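Local coordinates for sensory box/GGDEF family protein (Caulobacter crescentus, PDB 4YME) that probably takes part in making or breaking down cyclic di-GMP as a membrane-bound signalling protein, this piece being its GGDEF (diguanylate cyclase-type) domain, at residues A[8-13]-A[65-70]; A[18-23]-A[32-37]; A[58-63]-A[77-82]; A[69-74]-A[85-90]; A[97-102]-A[127-132]. All coordinates share one frame; numbering follows the deposited sequence. Where two conformers were deposited one is given.

Contact 1. Residues A[8-13]-A[65-70]; sequences TGLLNR and RRLQSA
Leu10 and Gln68 both hold CG anti to their own carbonyl carbon (chi1 -62° and -72°), and these two rotations bring an apolar branch against an aliphatic stem. Methyl CD2 of Leu10 rests on CG of Gln68 at 3.8 Å, the two side chains lying aslant. The other methyl turns inward, where Leu10 CD1 meets Leu67 CD1 at 4.2 Å, one helix position back; Leu106 of helix 95-109 touches Leu67 as well. Beyond CG the Gln68 chain stays extended and carries its amide out toward Thr8. There a single water donates to both partners, to Thr8 O at 2.6 Å and to Gln68 OE1 at 2.7 Å. Thr8 itself makes an ST turn, its OG1 accepting from Leu10 N at 3.2 Å, a turn that probably helps to fix the backbone from which the Leu10 side chain departs. The segment 8-13 thus joins helix 53-70 just before helix 13-30 begins, while Leu11 extends the backbone bonding of the central sheet beyond strand 76-81. Chemically the seam is graded: methyls inside need no partner, whereas the polar rim is joined through water, with no direct hydrogen bond between loop and helix.

Contact 2. Residues A[18-23]-A[32-37]; sequences MRLAAA and ESLAVI
Leu20 and Ala23 of helix 13-30 pack on Leu34 and Val36 of strand 33-41, a helix-on-sheet layer of the ferredoxin-like fold to which GGDEF domains belong. The two elements are consecutive in the chain; the axes of 18-23 and 33-37 approach to 10.4 Å and run roughly antiparallel, at 154°, so the helix moves forward past the strand's residues in reverse order: Leu20 lies opposite Val36, Ala23 opposite Leu34.

The relief on each side is complementary. Leu20 is the bump of the helix. With CG anti to the backbone N (chi1 175°), its forked end swings nearer the sheet than its CB bond alone would bring it, and the fork receives one methyl of the strand: Val36 CG2 is 3.9 Å from Leu20 CD1 and 4.0 Å from Leu20 CD2. These two side chains cross at about a right angle. The single methyl CG2 of Val36 thus meets both methyls of Leu20. Leu34 is the answering bump of the strand. Its end enters the hollow above Ala23, a residue small enough to let the backbones come closer here than at Leu20, and Ile24 and Val27 of the same helix also touch it. Ala35, between the two strand residues, faces the other side of the sheet and meets Ala99 of helix 95-109.

All four touching residues are buried, and the interface is purely apolar. A single methyl, CD1 of Leu34, bridges the helical surface, lying 4.2 Å from Leu20 CD1 and 4.2 Å from Ala23 CB.

Contact 3. Residues A[58-63]-A[77-82]; sequences ALLVET and AARLGG
Leu60 reaches from helix 53-70 to the carbonyl of Gly82, with the guanidinium of Arg79 beside it. The CB bond already points toward strand 76-81, and at chi1 -55° the next atom, CG, stands anti to the carbonyl carbon of Leu60 and comes within 4.2 Å of Gly82 O. Here the side chain forks. Its CD1 lies 3.6 Å from Gly82 O, and the same CD1 is 3.7 Å from Arg79 NH1, which it approaches obliquely. CD2, the second tip, is also 3.6 Å from Gly82 O, so the carbonyl oxygen sits in the cleft between the two methyls.

Gly81 and Gly82 are the first residues of the GGDEF signature, which gives the family its name and forms the turn between strands 76-81 and 84-91 of the ferredoxin-like sheet. Gly82 has a positive phi (53°), a backbone shape that glycine accommodates easily. What Leu60 covers is a polar group already engaged: Arg79 NH1 donates to Gly82 O at 2.8 Å, with the oxygen in the plane of the guanidinium and the nitrogen on a lone pair of the carbonyl. The Arg79 chain bends at chi3 to bring NH1 back onto its own turn, and its NE forms a salt bridge with Asp5. With an alanine here, the fork over Gly82 O would be gone, and the Arg79–Gly82 bond would probably lose its apolar shield on the helix side, leaving a gap in front of the turn. Around the same helix face Leu7 and Phe85 also touch Leu60, Phe85 being the last residue of the signature.

Contact 4. Residues A[69-74]-A[85-90]; sequences SAVQAP and FIVVQI
Val71 lays its two methyls over the end of Val87, just where helix 53-70 gives way to loop. Because chi1 is 179°, CG1 stands anti to the backbone N and both branches face the strand: Val71 CG2 is 4.0 Å from Val87 CG1 and 4.1 Å from Val87 CG2. Three residues on, Pro74 makes the second touch. Its ring atom CG meets Ile90 CB at 4.0 Å, and Ile90 CD1 closes in on the carbonyl Pro74 O at 3.6 Å. The peptide before Pro74 is cis, a kink that probably helps to turn the ring onto the strand. Between the two touches, Gln72 folds back so that NE2 donates to Ser69 O at 3.2 Å, well above the carbonyl plane and rather bent (139°).

This loop joins helix 53-70 to strand 76-81 of the ferredoxin-like fold, and in doing so wraps past strand 84-91: Val71 lies on the same face as Phe85, whereas Ile90 also packs on Ala23 of helix 13-30. Between these two segments the chemistry is apolar and rests on shape, valine on valine and proline on isoleucine; a polar tie follows one residue later, where Ser75 OG meets Ile90 N.

Contact 5. Residues A[97-102]-A[127-132]; sequences AVAAEL and LGVSLY
Ala99 and Val129 bring their CA atoms to 7.7 Å, the nearest pair between a regular turn of helix 95-109 and the extended strand 125-131. The helix is held by its own backbone bonds, such as Glu101 N to Ala97 O at 2.8 Å, and none passes to the strand. Such a close approach suits a small residue: Ala99 offers only a methyl, and two strand side chains from one face of the sheet close on it. Leu131 CD2 touches Ala99 CB at 3.9 Å, and Val129 CG1 touches the same Ala99 CB at 4.2 Å. At chi1 -56° the CG of Leu131 stands anti to its carbonyl carbon, which directs the CD2 branch to the helix. The seam is small, burying 91 Å² in all, and wholly apolar.

Ser130, between the two, faces the other side of the sheet. Strand 125-131 is an outermost strand of the four-stranded ferredoxin-like sheet, and helix 95-109 reaches inward from it, Ala99 also touching Ala35 of the adjacent strand 33-41 and Gln89 of strand 84-91, one strand further in, while Leu127 reaches farther along the helix to Ala103 and Ile107.

In the fold
The five contacts show how one antiparallel sheet is covered on both faces. Contacts 3, 4 and 1 share helix 53-70; the centres of contacts 1 and 3 lie about 7 Å apart, joined by backbone bonds from Leu11 to Ala77 and Arg79, and Phe85 packs on Leu10 and Leu67, tying contact 1 to contact 4. Contact 2 serves the opposite face, yet its strand pairs with that of contact 4 and that of contact 5, whose centres are about 10 Å and 12 Å away. Gln89 links contact 4 to contact 5 by bonding Val98 O. Contact 3 carries the start of the GGDEF signature, probably the active-site turn as in relatives, and its centre lies about 20 Å from that of contact 5.

Contact 1. Residues A[8-13]-A[65-70]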
# COMPACT_ATOMS: atom_id res chain seq x y z
N THR A 8 -2.83 10.40 -8.22
CA THR A 8 -3.05 10.44 -6.77
C THR A 8 -2.06 11.29 -5.96
O THR A 8 -2.39 11.72 -4.86
CB THR A 8 -2.92 9.00 -6.14
OG1 THR A 8 -1.59 8.52 -6.28
CG2 THR A 8 -3.93 8.03 -6.73
N GLY A 9 -0.91 11.63 -6.52
CA GLY A 9 0.10 12.33 -5.76
C GLY A 9 0.95 11.51 -4.81
O GLY A 9 1.85 12.06 -4.13
N LEU A 10 0.68 10.22 -4.73
CA LEU A 10 1.58 9.31 -4.01
C LEU A 10 2.84 9.12 -4.84
O LEU A 10 2.99 9.65 -5.93
CB LEU A 10 0.91 7.93 -3.84
CG LEU A 10 -0.37 7.96 -3.03
CD1 LEU A 10 -0.98 6.57 -2.91
CD2 LEU A 10 -0.19 8.56 -1.69
N LEU A 11 3.81 8.40 -4.28
CA LEU A 11 4.95 8.03 -5.05
C LEU A 11 4.55 7.12 -6.21
O LEU A 11 3.49 6.48 -6.18
CB LEU A 11 6.01 7.33 -4.18
CG LEU A 11 6.62 8.15 -3.06
CD1 LEU A 11 7.67 7.29 -2.34
CD2 LEU A 11 7.22 9.45 -3.54
N ASN A 12 5.38 7.08 -7.23
CA ASN A 12 5.20 6.12 -8.30
C ASN A 12 6.17 4.94 -8.13
O ASN A 12 6.91 4.86 -7.15
CB ASN A 12 5.31 6.80 -9.67
CG ASN A 12 6.65 7.50 -9.92
OD1 ASN A 12 7.65 7.16 -9.30
ND2 ASN A 12 6.64 8.52 -10.77
N ARG A 13 6.11 3.97 -9.04
CA ARG A 13 6.99 2.80 -8.95
C ARG A 13 8.47 3.17 -8.84
O ARG A 13 9.20 2.55 -8.02
CB ARG A 13 6.79 1.91 -10.20
CG ARG A 13 7.62 0.62 -10.20
CD ARG A 13 7.40 -0.18 -11.52
NE ARG A 13 6.01 -0.63 -11.66
CZ ARG A 13 5.48 -1.71 -11.09
NH1 ARG A 13 6.19 -2.49 -10.28
NH2 ARG A 13 4.20 -2.00 -11.31
N ARG A 65 -5.86 9.60 -0.58
CA ARG A 65 -6.11 10.58 0.48
C ARG A 65 -6.05 9.95 1.87
O ARG A 65 -5.39 10.48 2.77
CB ARG A 65 -7.47 11.27 0.26
CG ARG A 65 -7.72 12.36 1.28
CD ARG A 65 -9.15 12.79 1.29
NE ARG A 65 -10.03 11.78 1.90
CZ ARG A 65 -10.14 11.57 3.22
NH1 ARG A 65 -9.42 12.26 4.10
NH2 ARG A 65 -10.95 10.64 3.66
N ARG A 66 -6.68 8.78 2.03
CA ARG A 66 -6.66 8.04 3.27
C ARG A 66 -5.24 7.60 3.63
O ARG A 66 -4.77 7.77 4.77
CB ARG A 66 -7.64 6.86 3.24
CG ARG A 66 -9.08 7.32 3.09
CD ARG A 66 -10.08 6.14 3.14
NE ARG A 66 -11.41 6.54 2.72
CZ ARG A 66 -12.43 5.72 2.56
NH1 ARG A 66 -12.32 4.44 2.89
NH2 ARG A 66 -13.58 6.22 2.11
N LEU A 67 -4.51 7.12 2.65
CA LEU A 67 -3.08 6.70 2.92
C LEU A 67 -2.23 7.91 3.31
O LEU A 67 -1.43 7.78 4.27
CB LEU A 67 -2.48 5.98 1.71
CG LEU A 67 -3.12 4.60 1.39
CD1 LEU A 67 -2.46 4.04 0.11
CD2 LEU A 67 -3.01 3.64 2.58
N GLN A 68 -2.39 9.05 2.64
CA GLN A 68 -1.63 10.27 3.00
C GLN A 68 -1.97 10.68 4.45
O GLN A 68 -1.06 11.16 5.17
CB GLN A 68 -1.92 11.45 2.07
CG GLN A 68 -1.32 11.35 0.64
CD GLN A 68 -1.47 12.68 -0.21
OE1 GLN A 68 -2.58 13.07 -0.48
NE2 GLN A 68 -0.35 13.34 -0.62
N SER A 69 -3.19 10.46 4.89
CA SER A 69 -3.53 10.81 6.29
C SER A 69 -2.82 9.89 7.26
O SER A 69 -2.45 10.36 8.33
CB SER A 69 -5.06 10.78 6.53
OG SER A 69 -5.59 9.46 6.64
N ALA A 70 -2.57 8.64 6.91
CA ALA A 70 -2.10 7.62 7.85
C ALA A 70 -0.61 7.33 7.80
O ALA A 70 -0.06 6.69 8.72
CB ALA A 70 -2.80 6.37 7.57
O HOH W 1 -3.73 11.81 -2.61

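Contact 2. Residues A[18-23]-A[32-37]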
# COMPACT_ATOMS: atom_id res chain seq x y z
N MSE A 18 13.39 3.56 -5.36
CA MSE A 18 14.58 4.33 -4.90
C MSE A 18 14.55 4.54 -3.38
O MSE A 18 15.54 4.39 -2.68
CB MSE A 18 14.66 5.70 -5.54
CG MSE A 18 14.87 5.63 -6.99
SE MSE A 18 14.94 7.39 -7.83
CE MSE A 18 13.60 8.49 -7.00
N ARG A 19 13.39 4.92 -2.89
CA ARG A 19 13.26 5.21 -1.46
C ARG A 19 13.31 3.94 -0.61
O ARG A 19 13.86 3.96 0.48
CB ARG A 19 12.01 6.04 -1.20
CG ARG A 19 12.17 7.52 -1.64
CD ARG A 19 10.99 8.36 -1.19
NE ARG A 19 10.97 8.44 0.28
CZ ARG A 19 10.06 9.12 0.99
NH1 ARG A 19 9.09 9.76 0.37
NH2 ARG A 19 10.11 9.13 2.30
N LEU A 20 12.80 2.83 -1.14
CA LEU A 20 12.86 1.54 -0.44
C LEU A 20 14.31 1.05 -0.37
O LEU A 20 14.78 0.60 0.66
CB LEU A 20 11.92 0.53 -1.12
CG LEU A 20 11.99 -0.89 -0.53
CD1 LEU A 20 11.74 -0.89 0.96
CD2 LEU A 20 10.91 -1.73 -1.26
N ALA A 21 15.04 1.19 -1.49
CA ALA A 21 16.46 0.79 -1.47
C ALA A 21 17.23 1.61 -0.43
O ALA A 21 18.07 1.04 0.32
CB ALA A 21 17.07 0.93 -2.82
N ALA A 22 16.95 2.91 -0.37
CA ALA A 22 17.65 3.78 0.62
C ALA A 22 17.26 3.40 2.04
O ALA A 22 18.09 3.41 2.97
CB ALA A 22 17.36 5.23 0.34
N ALA A 23 15.99 3.04 2.24
CA ALA A 23 15.47 2.66 3.56
C ALA A 23 16.17 1.41 4.05
O ALA A 23 16.44 1.30 5.24
CB ALA A 23 13.96 2.44 3.50
N GLU A 32 16.25 -0.13 13.01
CA GLU A 32 14.80 0.04 12.85
C GLU A 32 14.20 -1.13 12.05
O GLU A 32 14.91 -1.81 11.35
CB GLU A 32 14.49 1.36 12.13
CG GLU A 32 14.80 2.58 12.94
CD GLU A 32 14.99 3.85 12.11
OE1 GLU A 32 15.82 3.83 11.13
OE2 GLU A 32 14.31 4.87 12.41
N SER A 33 12.90 -1.28 12.23
CA SER A 33 12.19 -2.29 11.43
C SER A 33 11.72 -1.68 10.12
O SER A 33 11.43 -0.49 10.03
CB SER A 33 11.04 -2.88 12.20
OG SER A 33 10.07 -1.95 12.42
N LEU A 34 11.69 -2.53 9.10
CA LEU A 34 11.25 -2.15 7.78
C LEU A 34 10.31 -3.23 7.24
O LEU A 34 10.67 -4.41 7.23
CB LEU A 34 12.45 -2.02 6.86
CG LEU A 34 12.22 -1.81 5.37
CD1 LEU A 34 11.52 -0.57 5.16
CD2 LEU A 34 13.61 -1.91 4.62
N ALA A 35 9.13 -2.81 6.81
CA ALA A 35 8.09 -3.70 6.24
C ALA A 35 7.53 -3.11 4.97
O ALA A 35 7.47 -1.86 4.83
CB ALA A 35 6.95 -3.90 7.21
N VAL A 36 7.16 -3.98 4.05
CA VAL A 36 6.53 -3.57 2.79
C VAL A 36 5.16 -4.20 2.76
O VAL A 36 5.04 -5.42 2.86
CB VAL A 36 7.37 -3.97 1.59
CG1 VAL A 36 6.70 -3.68 0.28
CG2 VAL A 36 8.81 -3.31 1.74
N ILE A 37 4.16 -3.38 2.51
CA ILE A 37 2.77 -3.76 2.52
C ILE A 37 2.20 -3.50 1.16
O ILE A 37 2.16 -2.35 0.72
CB ILE A 37 1.99 -3.01 3.58
CG1 ILE A 37 2.60 -3.24 4.96
CG2 ILE A 37 0.54 -3.43 3.56
CD1 ILE A 37 2.12 -2.36 6.06

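Contact 3. Residues A[58-63]-A[77-82]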
# COMPACT_ATOMS: atom_id res chain seq x y z
N ALA A 58 -12.09 7.60 -8.74
CA ALA A 58 -12.53 8.19 -7.50
C ALA A 58 -12.06 7.27 -6.35
O ALA A 58 -11.66 7.78 -5.31
CB ALA A 58 -14.08 8.32 -7.51
N LEU A 59 -12.13 5.95 -6.55
CA LEU A 59 -11.65 5.00 -5.54
C LEU A 59 -10.19 5.21 -5.29
O LEU A 59 -9.74 5.18 -4.13
CB LEU A 59 -11.88 3.51 -5.88
CG LEU A 59 -13.32 3.01 -5.97
CD1 LEU A 59 -13.31 1.54 -6.35
CD2 LEU A 59 -14.09 3.22 -4.74
N LEU A 60 -9.45 5.36 -6.39
CA LEU A 60 -7.98 5.53 -6.27
C LEU A 60 -7.61 6.80 -5.53
O LEU A 60 -6.73 6.82 -4.67
CB LEU A 60 -7.28 5.41 -7.61
CG LEU A 60 -7.56 4.11 -8.39
CD1 LEU A 60 -6.89 4.12 -9.73
CD2 LEU A 60 -7.13 2.90 -7.58
N VAL A 61 -8.28 7.89 -5.86
CA VAL A 61 -8.04 9.21 -5.26
C VAL A 61 -8.37 9.19 -3.79
O VAL A 61 -7.61 9.69 -2.96
CB VAL A 61 -8.85 10.28 -6.03
CG1 VAL A 61 -8.91 11.56 -5.26
CG2 VAL A 61 -8.16 10.49 -7.40
N GLU A 62 -9.47 8.55 -3.44
CA GLU A 62 -9.84 8.52 -2.02
C GLU A 62 -8.89 7.58 -1.25
O GLU A 62 -8.54 7.88 -0.12
CB GLU A 62 -11.27 8.08 -1.88
CG GLU A 62 -11.75 7.95 -0.45
CD GLU A 62 -11.75 9.17 0.37
OE1 GLU A 62 -11.57 10.30 -0.13
OE2 GLU A 62 -11.83 9.08 1.61
N THR A 63 -8.49 6.46 -1.84
CA THR A 63 -7.53 5.55 -1.18
C THR A 63 -6.28 6.33 -0.87
O THR A 63 -5.75 6.24 0.22
CB THR A 63 -7.21 4.35 -2.08
OG1 THR A 63 -8.43 3.58 -2.24
CG2 THR A 63 -6.15 3.44 -1.49
N ALA A 77 4.15 5.98 0.90
CA ALA A 77 3.13 5.28 0.12
C ALA A 77 3.27 5.59 -1.34
O ALA A 77 3.64 6.70 -1.73
CB ALA A 77 1.78 5.60 0.59
N ALA A 78 2.91 4.61 -2.16
CA ALA A 78 3.00 4.65 -3.62
C ALA A 78 1.78 4.00 -4.26
O ALA A 78 1.15 3.15 -3.61
CB ALA A 78 4.21 3.91 -4.11
N ARG A 79 1.44 4.40 -5.47
CA ARG A 79 0.49 3.63 -6.28
C ARG A 79 1.30 3.08 -7.45
O ARG A 79 2.02 3.83 -8.12
CB ARG A 79 -0.66 4.49 -6.80
CG ARG A 79 -1.71 3.66 -7.56
CD ARG A 79 -2.92 4.45 -8.03
NE ARG A 79 -2.57 5.26 -9.15
CZ ARG A 79 -2.77 4.95 -10.43
NH1 ARG A 79 -3.36 3.82 -10.85
NH2 ARG A 79 -2.38 5.80 -11.35
N LEU A 80 1.24 1.77 -7.68
CA LEU A 80 2.03 1.21 -8.81
C LEU A 80 1.39 1.46 -10.16
O LEU A 80 2.10 1.76 -11.15
CB LEU A 80 2.34 -0.26 -8.57
CG LEU A 80 3.09 -0.50 -7.25
CD1 LEU A 80 3.32 -2.01 -6.94
CD2 LEU A 80 4.42 0.25 -7.34
N GLY A 81 0.07 1.48 -10.17
CA GLY A 81 -0.75 1.16 -11.34
C GLY A 81 -2.01 0.40 -10.94
O GLY A 81 -2.06 -0.38 -9.97
N GLY A 82 -3.07 0.62 -11.68
CA GLY A 82 -4.34 0.09 -11.29
C GLY A 82 -4.65 0.47 -9.88
O GLY A 82 -4.38 1.60 -9.46

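Contact 4. Residues A[69-74]-A[85-90]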
# COMPACT_ATOMS: atom_id res chain seq x y z
N SER A 69 -3.19 10.46 4.89
CA SER A 69 -3.53 10.81 6.29
C SER A 69 -2.82 9.89 7.26
O SER A 69 -2.45 10.36 8.33
CB SER A 69 -5.06 10.78 6.53
OG SER A 69 -5.59 9.46 6.64
N ALA A 70 -2.57 8.64 6.91
CA ALA A 70 -2.10 7.62 7.85
C ALA A 70 -0.61 7.33 7.80
O ALA A 70 -0.06 6.69 8.72
CB ALA A 70 -2.80 6.37 7.57
N VAL A 71 0.03 7.68 6.72
CA VAL A 71 1.41 7.27 6.47
C VAL A 71 2.22 8.59 6.48
O VAL A 71 2.13 9.38 5.53
CB VAL A 71 1.53 6.49 5.15
CG1 VAL A 71 2.98 6.03 4.81
CG2 VAL A 71 0.59 5.24 5.17
N GLN A 72 3.05 8.74 7.51
CA GLN A 72 3.90 9.93 7.72
C GLN A 72 5.38 9.55 7.61
O GLN A 72 5.74 8.45 7.98
CB GLN A 72 3.65 10.51 9.13
CG GLN A 72 2.14 10.85 9.43
CD GLN A 72 1.63 11.90 8.48
OE1 GLN A 72 2.39 12.85 8.15
NE2 GLN A 72 0.36 11.78 8.02
N ALA A 73 6.21 10.48 7.12
CA ALA A 73 7.68 10.26 7.10
C ALA A 73 8.12 9.78 8.49
O ALA A 73 7.68 10.31 9.52
CB ALA A 73 8.44 11.54 6.67
N PRO A 74 8.96 8.75 8.55
CA PRO A 74 9.77 8.22 7.45
C PRO A 74 9.12 7.12 6.59
O PRO A 74 9.75 6.63 5.64
CB PRO A 74 10.97 7.60 8.21
CG PRO A 74 10.37 7.17 9.52
CD PRO A 74 9.39 8.22 9.87
N PHE A 85 -1.44 -0.58 -4.45
CA PHE A 85 -0.73 0.41 -3.64
C PHE A 85 0.32 -0.29 -2.80
O PHE A 85 0.24 -1.51 -2.54
CB PHE A 85 -1.69 1.12 -2.75
CG PHE A 85 -2.72 1.95 -3.50
CD1 PHE A 85 -3.88 1.41 -3.99
CD2 PHE A 85 -2.53 3.33 -3.63
CE1 PHE A 85 -4.83 2.20 -4.63
CE2 PHE A 85 -3.47 4.12 -4.27
CZ PHE A 85 -4.64 3.55 -4.79
N ILE A 86 1.35 0.46 -2.38
CA ILE A 86 2.38 -0.05 -1.51
C ILE A 86 2.59 0.95 -0.40
O ILE A 86 2.69 2.17 -0.64
CB ILE A 86 3.71 -0.25 -2.24
CG1 ILE A 86 3.58 -1.24 -3.36
CG2 ILE A 86 4.85 -0.58 -1.27
CD1 ILE A 86 3.70 -2.58 -2.95
N VAL A 87 2.72 0.44 0.82
CA VAL A 87 3.16 1.26 1.95
C VAL A 87 4.43 0.66 2.48
O VAL A 87 4.54 -0.55 2.69
CB VAL A 87 2.09 1.31 3.07
CG1 VAL A 87 2.67 1.94 4.30
CG2 VAL A 87 0.83 2.03 2.57
N VAL A 88 5.43 1.51 2.66
CA VAL A 88 6.67 1.13 3.32
C VAL A 88 6.71 1.73 4.70
O VAL A 88 6.63 2.94 4.86
CB VAL A 88 7.91 1.54 2.48
CG1 VAL A 88 9.18 1.20 3.24
CG2 VAL A 88 7.88 0.94 1.09
N GLN A 89 6.81 0.84 5.70
CA GLN A 89 6.81 1.24 7.10
C GLN A 89 8.23 1.14 7.65
O GLN A 89 8.85 0.09 7.61
CB GLN A 89 5.93 0.28 7.90
CG GLN A 89 5.89 0.68 9.35
CD GLN A 89 5.31 -0.44 10.22
OE1 GLN A 89 5.68 -1.63 10.08
NE2 GLN A 89 4.43 -0.07 11.10
N ILE A 90 8.72 2.26 8.18
CA ILE A 90 9.93 2.29 8.99
C ILE A 90 9.51 2.61 10.42
O ILE A 90 8.88 3.63 10.68
CB ILE A 90 10.92 3.34 8.50
CG1 ILE A 90 11.46 3.01 7.12
CG2 ILE A 90 12.11 3.42 9.46
CD1 ILE A 90 12.27 4.11 6.41

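Contact 5. Residues A[97-102]-A[127-132]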
# COMPACT_ATOMS: atom_id res chain seq x y z
N ALA A 97 4.82 -7.66 14.98
CA ALA A 97 3.76 -6.89 15.64
C ALA A 97 3.54 -5.49 15.06
O ALA A 97 2.40 -5.10 14.82
CB ALA A 97 4.03 -6.75 17.13
N VAL A 98 4.60 -4.71 14.90
CA VAL A 98 4.46 -3.29 14.49
C VAL A 98 3.89 -3.17 13.07
O VAL A 98 3.09 -2.24 12.77
CB VAL A 98 5.81 -2.48 14.64
CG1 VAL A 98 6.83 -2.87 13.61
CG2 VAL A 98 5.57 -1.01 14.53
N ALA A 99 4.31 -4.11 12.21
CA ALA A 99 3.79 -4.18 10.85
C ALA A 99 2.32 -4.67 10.87
O ALA A 99 1.45 -4.07 10.23
CB ALA A 99 4.60 -5.06 10.01
N ALA A 100 2.05 -5.74 11.64
CA ALA A 100 0.66 -6.23 11.78
C ALA A 100 -0.27 -5.13 12.30
O ALA A 100 -1.44 -5.04 11.86
CB ALA A 100 0.62 -7.44 12.74
N GLU A 101 0.22 -4.28 13.20
CA GLU A 101 -0.62 -3.22 13.77
C GLU A 101 -1.01 -2.16 12.71
O GLU A 101 -2.16 -1.69 12.62
CB GLU A 101 0.05 -2.56 14.95
CG GLU A 101 -0.90 -1.60 15.72
CD GLU A 101 -0.89 -0.14 15.25
OE1 GLU A 101 0.03 0.28 14.51
OE2 GLU A 101 -1.82 0.62 15.63
N LEU A 102 -0.03 -1.75 11.93
CA LEU A 102 -0.34 -0.83 10.87
C LEU A 102 -1.24 -1.48 9.84
O LEU A 102 -2.15 -0.83 9.34
CB LEU A 102 0.97 -0.40 10.20
CG LEU A 102 0.80 0.46 8.93
CD1 LEU A 102 0.08 1.75 9.15
CD2 LEU A 102 2.22 0.64 8.31
N LEU A 127 -4.47 -7.11 1.72
CA LEU A 127 -3.08 -6.75 1.84
C LEU A 127 -2.18 -7.91 2.15
O LEU A 127 -2.64 -8.95 2.70
CB LEU A 127 -2.85 -5.57 2.74
CG LEU A 127 -3.16 -5.60 4.17
CD1 LEU A 127 -2.14 -6.39 4.93
CD2 LEU A 127 -3.10 -4.14 4.65
N GLY A 128 -0.93 -7.76 1.75
CA GLY A 128 0.14 -8.71 2.06
C GLY A 128 1.32 -7.98 2.61
O GLY A 128 1.61 -6.85 2.15
N VAL A 129 2.06 -8.61 3.48
CA VAL A 129 3.15 -7.99 4.21
C VAL A 129 4.43 -8.79 4.00
O VAL A 129 4.45 -10.01 4.22
CB VAL A 129 2.86 -7.91 5.72
CG1 VAL A 129 4.05 -7.24 6.48
CG2 VAL A 129 1.59 -7.14 5.97
N SER A 130 5.51 -8.09 3.69
CA SER A 130 6.86 -8.65 3.69
C SER A 130 7.73 -7.89 4.65
O SER A 130 7.68 -6.65 4.74
CB SER A 130 7.46 -8.59 2.31
OG SER A 130 6.57 -9.18 1.39
N LEU A 131 8.59 -8.60 5.41
CA LEU A 131 9.45 -8.00 6.41
C LEU A 131 10.90 -8.14 6.01
O LEU A 131 11.34 -9.19 5.52
CB LEU A 131 9.24 -8.74 7.76
CG LEU A 131 7.81 -8.81 8.29
CD1 LEU A 131 7.71 -9.68 9.58
CD2 LEU A 131 7.31 -7.42 8.50
N TYR A 132 11.66 -7.07 6.17
CA TYR A 132 13.10 -7.09 5.99
C TYR A 132 13.77 -7.66 7.28
O TYR A 132 13.34 -7.29 8.37
CB TYR A 132 13.60 -5.65 5.75
CG TYR A 132 15.11 -5.54 5.66
CD1 TYR A 132 15.77 -5.79 4.45
CD2 TYR A 132 15.88 -5.18 6.75
CE1 TYR A 132 17.14 -5.72 4.36
CE2 TYR A 132 17.25 -5.14 6.67
CZ TYR A 132 17.88 -5.42 5.47
OH TYR A 132 19.26 -5.33 5.38